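Local coordinates for protein ferric enterobactin receptor PIRA (Pseudomonas aeruginosa, PDB 5FP2) that probably takes up iron-siderophore complexes such as ferric enterobactin across the outer membrane as a TonB-dependent receptor, at residues R624-G635 with T658-T669. Sequence-based numbering, arbitrary orientation.
Sequences RLSTQLTSTIYG and TYGIWGVSAGYT
Neighbouring antiparallel strands 625-634 and 659-669 of the 22-stranded TonB-dependent receptor barrel pair here: Ser626 lies opposite Gly667, Gln628 opposite Ser665, Thr630 opposite Gly663 and Thr632 opposite Ile661, all hydrogen-bonded pairs. The Thr630 amide reaches Gly663 O over 2.9 Å, almost straight at 177°, and Gln628 N is held nearly as straight by Ser665 O. Gly663, without a side chain, leaves Thr630 OG1 beside its backbone, 3.8 Å from Gly663 N. Between these pairs, CA-H groups such as that of Thr627 lean on the same carbonyls.

Strict alternation sorts the side chains, as in a membrane barrel whose inside holds a plug. Leu625, Leu629, Ile633, Val664 and Trp662 share the face turned away from the plug; apolar groups suit this outer surface, which probably faces lipid. There the methylene of Ser631 sits over one face of the Trp662 indole, a CH-pi contact with CB 3.6 Å from the centroid of the five-membered ring; a small residue suits this place because the broad ring lies across it. Leu629 CD1 meets Val664 CB at 4.2 Å. Near the strand end, the Tyr668 ring receives Leu625 CB at its edge, while the aliphatic part of Arg624 brings CD to 3.3 Å from Tyr668 OH.

The other face is more polar and turns inward: Ser626 and Gln628 touch Lys50 of helix 45-50, and Thr630 touches Arg51. The side chains of Gln628 and Ser665 approach each other at CB, 4.0 Å apart; Gln628 NE2 is bonded to Asp618 and Ser665 OG to Tyr710. Thr632 chi1 of -174° sets the hydroxyl anti to the amide nitrogen, where it bonds Asn614, and leaves CG2 beside Ile661 CG2. Farther along, the Tyr634 and Tyr659 rings lie obliquely, planes 38° apart, Tyr634 CD2 nearest Tyr659 CZ and OH; that hydroxyl bonds Glu704.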
ATOM      1  N   ARG A 624     -14.896  -3.462  26.477  1.00122.60           N
ATOM      2  CA  ARG A 624     -14.532  -2.075  26.172  1.00120.29           C
ATOM      3  C   ARG A 624     -13.023  -1.838  26.282  1.00117.66           C
ATOM      4  O   ARG A 624     -12.489  -0.950  25.625  1.00115.92           O
ATOM      5  CB  ARG A 624     -15.311  -1.107  27.080  1.00120.74           C
ATOM      6  CG  ARG A 624     -16.808  -1.373  27.071  1.00123.72           C
ATOM      7  CD  ARG A 624     -17.631  -0.263  27.693  1.00124.26           C
ATOM      8  NE  ARG A 624     -19.013  -0.332  27.214  1.00127.02           N
ATOM      9  CZ  ARG A 624     -20.040  -0.790  27.922  1.00129.88           C
ATOM     10  NH1 ARG A 624     -19.867  -1.159  29.181  1.00130.29           N
ATOM     11  NH2 ARG A 624     -21.251  -0.852  27.383  1.00132.60           N
ATOM     12  N   LEU A 625     -12.337  -2.609  27.114  1.00117.67           N
ATOM     13  CA  LEU A 625     -10.936  -2.318  27.426  1.00115.54           C
ATOM     14  C   LEU A 625      -9.935  -3.305  26.800  1.00115.21           C
ATOM     15  O   LEU A 625     -10.090  -4.529  26.892  1.00116.90           O
ATOM     16  CB  LEU A 625     -10.723  -2.299  28.936  1.00115.81           C
ATOM     17  CG  LEU A 625      -9.275  -2.024  29.343  1.00114.03           C
ATOM     18  CD1 LEU A 625      -8.843  -0.627  28.938  1.00112.06           C
ATOM     19  CD2 LEU A 625      -9.109  -2.219  30.834  1.00114.88           C
ATOM     20  N   SER A 626      -8.854  -2.757  26.257  1.00113.25           N
ATOM     21  CA  SER A 626      -8.006  -3.495  25.346  1.00112.97           C
ATOM     22  C   SER A 626      -6.543  -3.065  25.496  1.00111.19           C
ATOM     23  O   SER A 626      -6.240  -1.887  25.621  1.00109.85           O
ATOM     24  CB  SER A 626      -8.492  -3.271  23.913  1.00113.10           C
ATOM     25  OG  SER A 626      -7.422  -3.381  22.994  1.00112.13           O
ATOM     26  N   THR A 627      -5.627  -4.027  25.505  1.00111.46           N
ATOM     27  CA  THR A 627      -4.229  -3.719  25.827  1.00110.25           C
ATOM     28  C   THR A 627      -3.214  -4.476  24.967  1.00110.28           C
ATOM     29  O   THR A 627      -3.334  -5.678  24.759  1.00111.67           O
ATOM     30  CB  THR A 627      -3.862  -4.026  27.306  1.00110.83           C
ATOM     31  OG1 THR A 627      -5.037  -4.200  28.109  1.00112.10           O
ATOM     32  CG2 THR A 627      -3.022  -2.883  27.880  1.00109.48           C
ATOM     33  N   GLN A 628      -2.223  -3.737  24.472  1.00108.99           N
ATOM     34  CA  GLN A 628      -1.154  -4.300  23.661  1.00109.05           C
ATOM     35  C   GLN A 628       0.189  -4.076  24.322  1.00108.60           C
ATOM     36  O   GLN A 628       0.484  -2.992  24.831  1.00107.70           O
ATOM     37  CB  GLN A 628      -1.117  -3.665  22.260  1.00108.41           C
ATOM     38  CG  GLN A 628      -1.660  -4.583  21.178  1.00109.54           C
ATOM     39  CD  GLN A 628      -1.996  -3.901  19.854  1.00109.30           C
ATOM     40  OE1 GLN A 628      -1.691  -2.713  19.607  1.00108.29           O
ATOM     41  NE2 GLN A 628      -2.686  -4.653  19.002  1.00110.58           N
ATOM     42  N   LEU A 629       1.013  -5.114  24.273  1.00109.51           N
ATOM     43  CA  LEU A 629       2.456  -4.971  24.298  1.00109.35           C
ATOM     44  C   LEU A 629       2.961  -5.275  22.894  1.00109.49           C
ATOM     45  O   LEU A 629       2.541  -6.266  22.277  1.00110.44           O
ATOM     46  CB  LEU A 629       3.026  -5.970  25.297  1.00110.69           C
ATOM     47  CG  LEU A 629       4.403  -5.674  25.897  1.00110.84           C
ATOM     48  CD1 LEU A 629       4.437  -4.259  26.463  1.00109.69           C
ATOM     49  CD2 LEU A 629       4.764  -6.732  26.961  1.00112.57           C
ATOM     50  N   THR A 630       3.808  -4.400  22.362  1.00108.79           N
ATOM     51  CA  THR A 630       4.425  -4.681  21.076  1.00109.20           C
ATOM     52  C   THR A 630       5.917  -4.450  21.041  1.00109.51           C
ATOM     53  O   THR A 630       6.443  -3.490  21.616  1.00109.02           O
ATOM     54  CB  THR A 630       3.884  -3.817  19.952  1.00108.55           C
ATOM     55  OG1 THR A 630       4.454  -2.506  20.074  1.00107.79           O
ATOM     56  CG2 THR A 630       2.357  -3.777  19.983  1.00108.33           C
ATOM     57  N   SER A 631       6.569  -5.298  20.251  1.00110.56           N
ATOM     58  CA  SER A 631       8.006  -5.268  20.080  1.00111.33           C
ATOM     59  C   SER A 631       8.345  -5.373  18.603  1.00111.89           C
ATOM     60  O   SER A 631       7.590  -5.926  17.800  1.00112.13           O
ATOM     61  CB  SER A 631       8.665  -6.411  20.854  1.00112.68           C
ATOM     62  OG  SER A 631       8.010  -7.645  20.594  1.00113.50           O
ATOM     63  N   THR A 632       9.468  -4.773  18.250  1.00112.33           N
ATOM     64  CA  THR A 632      10.051  -4.989  16.957  1.00113.37           C
ATOM     65  C   THR A 632      11.537  -5.197  17.220  1.00114.72           C
ATOM     66  O   THR A 632      12.132  -4.563  18.097  1.00114.65           O
ATOM     67  CB  THR A 632       9.715  -3.837  15.979  1.00112.84           C
ATOM     68  OG1 THR A 632      10.177  -4.141  14.657  1.00114.10           O
ATOM     69  CG2 THR A 632      10.311  -2.531  16.444  1.00112.51           C
ATOM     70  N   ILE A 633      12.064  -6.249  16.610  1.00116.19           N
ATOM     71  CA  ILE A 633      13.442  -6.615  16.810  1.00117.86           C
ATOM     72  C   ILE A 633      14.132  -6.679  15.470  1.00119.23           C
ATOM     73  O   ILE A 633      13.681  -7.378  14.572  1.00119.67           O
ATOM     74  CB  ILE A 633      13.550  -7.971  17.538  1.00118.90           C
ATOM     75  CG1 ILE A 633      12.944  -7.858  18.941  1.00117.87           C
ATOM     76  CG2 ILE A 633      15.003  -8.406  17.640  1.00121.00           C
ATOM     77  CD1 ILE A 633      12.692  -9.187  19.618  1.00118.90           C
ATOM     78  N   TYR A 634      15.218  -5.934  15.340  1.00120.16           N
ATOM     79  CA  TYR A 634      16.049  -5.985  14.143  1.00121.94           C
ATOM     80  C   TYR A 634      17.328  -6.807  14.388  1.00124.17           C
ATOM     81  O   TYR A 634      17.841  -6.868  15.510  1.00124.49           O
ATOM     82  CB  TYR A 634      16.396  -4.563  13.701  1.00121.99           C
ATOM     83  CG  TYR A 634      15.177  -3.646  13.562  1.00120.02           C
ATOM     84  CD1 TYR A 634      14.359  -3.718  12.443  1.00119.78           C
ATOM     85  CD2 TYR A 634      14.844  -2.714  14.552  1.00118.66           C
ATOM     86  CE1 TYR A 634      13.277  -2.874  12.295  1.00118.34           C
ATOM     87  CE2 TYR A 634      13.726  -1.909  14.435  1.00117.09           C
ATOM     88  CZ  TYR A 634      12.947  -1.981  13.295  1.00116.96           C
ATOM     89  OH  TYR A 634      11.843  -1.158  13.115  1.00115.73           O
ATOM     90  N   GLY A 635      17.799  -7.495  13.349  1.00125.92           N
ATOM     91  CA  GLY A 635      19.032  -8.277  13.423  1.00128.40           C
ATOM     92  C   GLY A 635      19.755  -8.314  12.093  1.00130.46           C
ATOM     93  O   GLY A 635      20.343  -7.322  11.663  1.00131.17           O
ATOM     94  N   THR A 658      21.917  -7.296  16.585  1.00131.74           N
ATOM     95  CA  THR A 658      20.470  -7.106  16.687  1.00128.78           C
ATOM     96  C   THR A 658      20.091  -6.236  17.887  1.00127.27           C
ATOM     97  O   THR A 658      20.820  -6.158  18.872  1.00128.47           O
ATOM     98  CB  THR A 658      19.721  -8.456  16.822  1.00128.37           C
ATOM     99  OG1 THR A 658      19.409  -8.703  18.201  1.00127.78           O
ATOM    100  CG2 THR A 658      20.548  -9.636  16.261  1.00130.99           C
ATOM    101  N   TYR A 659      18.913  -5.629  17.824  1.00124.81           N
ATOM    102  CA  TYR A 659      18.458  -4.730  18.886  1.00123.37           C
ATOM    103  C   TYR A 659      16.938  -4.650  18.925  1.00120.82           C
ATOM    104  O   TYR A 659      16.269  -5.273  18.102  1.00120.29           O
ATOM    105  CB  TYR A 659      19.101  -3.354  18.723  1.00123.99           C
ATOM    106  CG  TYR A 659      18.444  -2.454  17.699  1.00122.80           C
ATOM    107  CD1 TYR A 659      18.846  -2.469  16.367  1.00123.99           C
ATOM    108  CD2 TYR A 659      17.496  -1.514  18.078  1.00120.88           C
ATOM    109  CE1 TYR A 659      18.299  -1.604  15.444  1.00123.33           C
ATOM    110  CE2 TYR A 659      16.944  -0.654  17.158  1.00120.18           C
ATOM    111  CZ  TYR A 659      17.332  -0.712  15.838  1.00121.42           C
ATOM    112  OH  TYR A 659      16.753   0.131  14.888  1.00121.01           O
ATOM    113  N   GLY A 660      16.397  -3.985  19.943  1.00119.53           N
ATOM    114  CA  GLY A 660      14.974  -4.118  20.269  1.00117.50           C
ATOM    115  C   GLY A 660      14.250  -2.808  20.559  1.00115.88           C
ATOM    116  O   GLY A 660      14.860  -1.831  21.009  1.00116.35           O
ATOM    117  N   ILE A 661      12.929  -2.811  20.396  1.00114.22           N
ATOM    118  CA  ILE A 661      12.143  -1.603  20.628  1.00112.81           C
ATOM    119  C   ILE A 661      10.713  -1.942  21.010  1.00111.38           C
ATOM    120  O   ILE A 661      10.002  -2.583  20.243  1.00111.08           O
ATOM    121  CB  ILE A 661      12.161  -0.737  19.367  1.00112.81           C
ATOM    122  CG1 ILE A 661      13.311   0.263  19.455  1.00114.05           C
ATOM    123  CG2 ILE A 661      10.838  -0.025  19.167  1.00111.29           C
ATOM    124  CD1 ILE A 661      14.258   0.136  18.296  1.00115.66           C
ATOM    125  N   TRP A 662      10.293  -1.530  22.198  1.00110.77           N
ATOM    126  CA  TRP A 662       9.041  -2.040  22.754  1.00109.90           C
ATOM    127  C   TRP A 662       8.084  -0.928  23.047  1.00108.68           C
ATOM    128  O   TRP A 662       8.462   0.024  23.723  1.00108.69           O
ATOM    129  CB  TRP A 662       9.289  -2.716  24.090  1.00110.65           C
ATOM    130  CG  TRP A 662       9.591  -4.191  24.051  1.00111.86           C
ATOM    131  CD1 TRP A 662       8.721  -5.205  24.301  1.00112.05           C
ATOM    132  CD2 TRP A 662      10.856  -4.794  23.826  1.00113.40           C
ATOM    133  NE1 TRP A 662       9.362  -6.419  24.233  1.00113.62           N
ATOM    134  CE2 TRP A 662      10.672  -6.194  23.915  1.00114.42           C
ATOM    135  CE3 TRP A 662      12.120  -4.295  23.515  1.00114.28           C
ATOM    136  CZ2 TRP A 662      11.725  -7.100  23.803  1.00116.25           C
ATOM    137  CZ3 TRP A 662      13.153  -5.206  23.301  1.00116.07           C
ATOM    138  CH2 TRP A 662      12.961  -6.591  23.510  1.00117.02           C
ATOM    139  N   GLY A 663       6.815  -1.099  22.677  1.00107.88           N
ATOM    140  CA  GLY A 663       5.783  -0.131  23.031  1.00106.91           C
ATOM    141  C   GLY A 663       4.706  -0.772  23.881  1.00106.74           C
ATOM    142  O   GLY A 663       4.492  -1.980  23.819  1.00107.32           O
ATOM    143  N   VAL A 664       3.997   0.053  24.642  1.00106.20           N
ATOM    144  CA  VAL A 664       2.764  -0.361  25.308  1.00106.16           C
ATOM    145  C   VAL A 664       1.618   0.554  24.901  1.00105.48           C
ATOM    146  O   VAL A 664       1.842   1.720  24.592  1.00105.06           O
ATOM    147  CB  VAL A 664       2.926  -0.340  26.838  1.00106.60           C
ATOM    148  CG1 VAL A 664       3.112   1.076  27.353  1.00106.18           C
ATOM    149  CG2 VAL A 664       1.730  -0.998  27.506  1.00107.02           C
ATOM    150  N   SER A 665       0.396   0.023  24.945  1.00105.70           N
ATOM    151  CA  SER A 665      -0.762   0.657  24.323  1.00105.44           C
ATOM    152  C   SER A 665      -2.083   0.216  24.968  1.00106.01           C
ATOM    153  O   SER A 665      -2.326  -0.977  25.214  1.00106.86           O
ATOM    154  CB  SER A 665      -0.795   0.305  22.843  1.00105.61           C
ATOM    155  OG  SER A 665      -1.495   1.291  22.111  1.00105.42           O
ATOM    156  N   ALA A 666      -2.946   1.196  25.226  1.00105.82           N
ATOM    157  CA  ALA A 666      -4.230   0.932  25.882  1.00106.60           C
ATOM    158  C   ALA A 666      -5.345   1.645  25.163  1.00106.77           C
ATOM    159  O   ALA A 666      -5.128   2.697  24.579  1.00106.18           O
ATOM    160  CB  ALA A 666      -4.199   1.376  27.335  1.00106.67           C
ATOM    161  N   GLY A 667      -6.538   1.062  25.220  1.00107.89           N
ATOM    162  CA  GLY A 667      -7.691   1.632  24.543  1.00108.49           C
ATOM    163  C   GLY A 667      -8.974   1.383  25.298  1.00109.85           C
ATOM    164  O   GLY A 667      -9.187   0.292  25.831  1.00110.83           O
ATOM    165  N   TYR A 668      -9.838   2.391  25.338  1.00110.19           N
ATOM    166  CA  TYR A 668     -11.154   2.205  25.916  1.00111.82           C
ATOM    167  C   TYR A 668     -12.232   2.706  24.985  1.00112.89           C
ATOM    168  O   TYR A 668     -12.052   3.719  24.317  1.00112.24           O
ATOM    169  CB  TYR A 668     -11.253   2.905  27.264  1.00111.73           C
ATOM    170  CG  TYR A 668     -12.486   2.504  28.024  1.00113.68           C
ATOM    171  CD1 TYR A 668     -12.530   1.300  28.698  1.00114.75           C
ATOM    172  CD2 TYR A 668     -13.639   3.301  28.007  1.00114.80           C
ATOM    173  CE1 TYR A 668     -13.673   0.901  29.366  1.00116.92           C
ATOM    174  CE2 TYR A 668     -14.777   2.927  28.702  1.00116.90           C
ATOM    175  CZ  TYR A 668     -14.792   1.712  29.359  1.00117.98           C
ATOM    176  OH  TYR A 668     -15.931   1.302  30.009  1.00120.43           O
ATOM    177  N   THR A 669     -13.350   1.990  24.954  1.00114.86           N
ATOM    178  CA  THR A 669     -14.499   2.362  24.129  1.00116.44           C
ATOM    179  C   THR A 669     -15.735   2.612  24.987  1.00118.24           C
ATOM    180  O   THR A 669     -16.296   1.683  25.561  1.00119.83           O
ATOM    181  CB  THR A 669     -14.841   1.241  23.139  1.00117.87           C
ATOM    182  OG1 THR A 669     -13.638   0.617  22.693  1.00116.48           O
ATOM    183  CG2 THR A 669     -15.582   1.793  21.948  1.00119.05           C
TER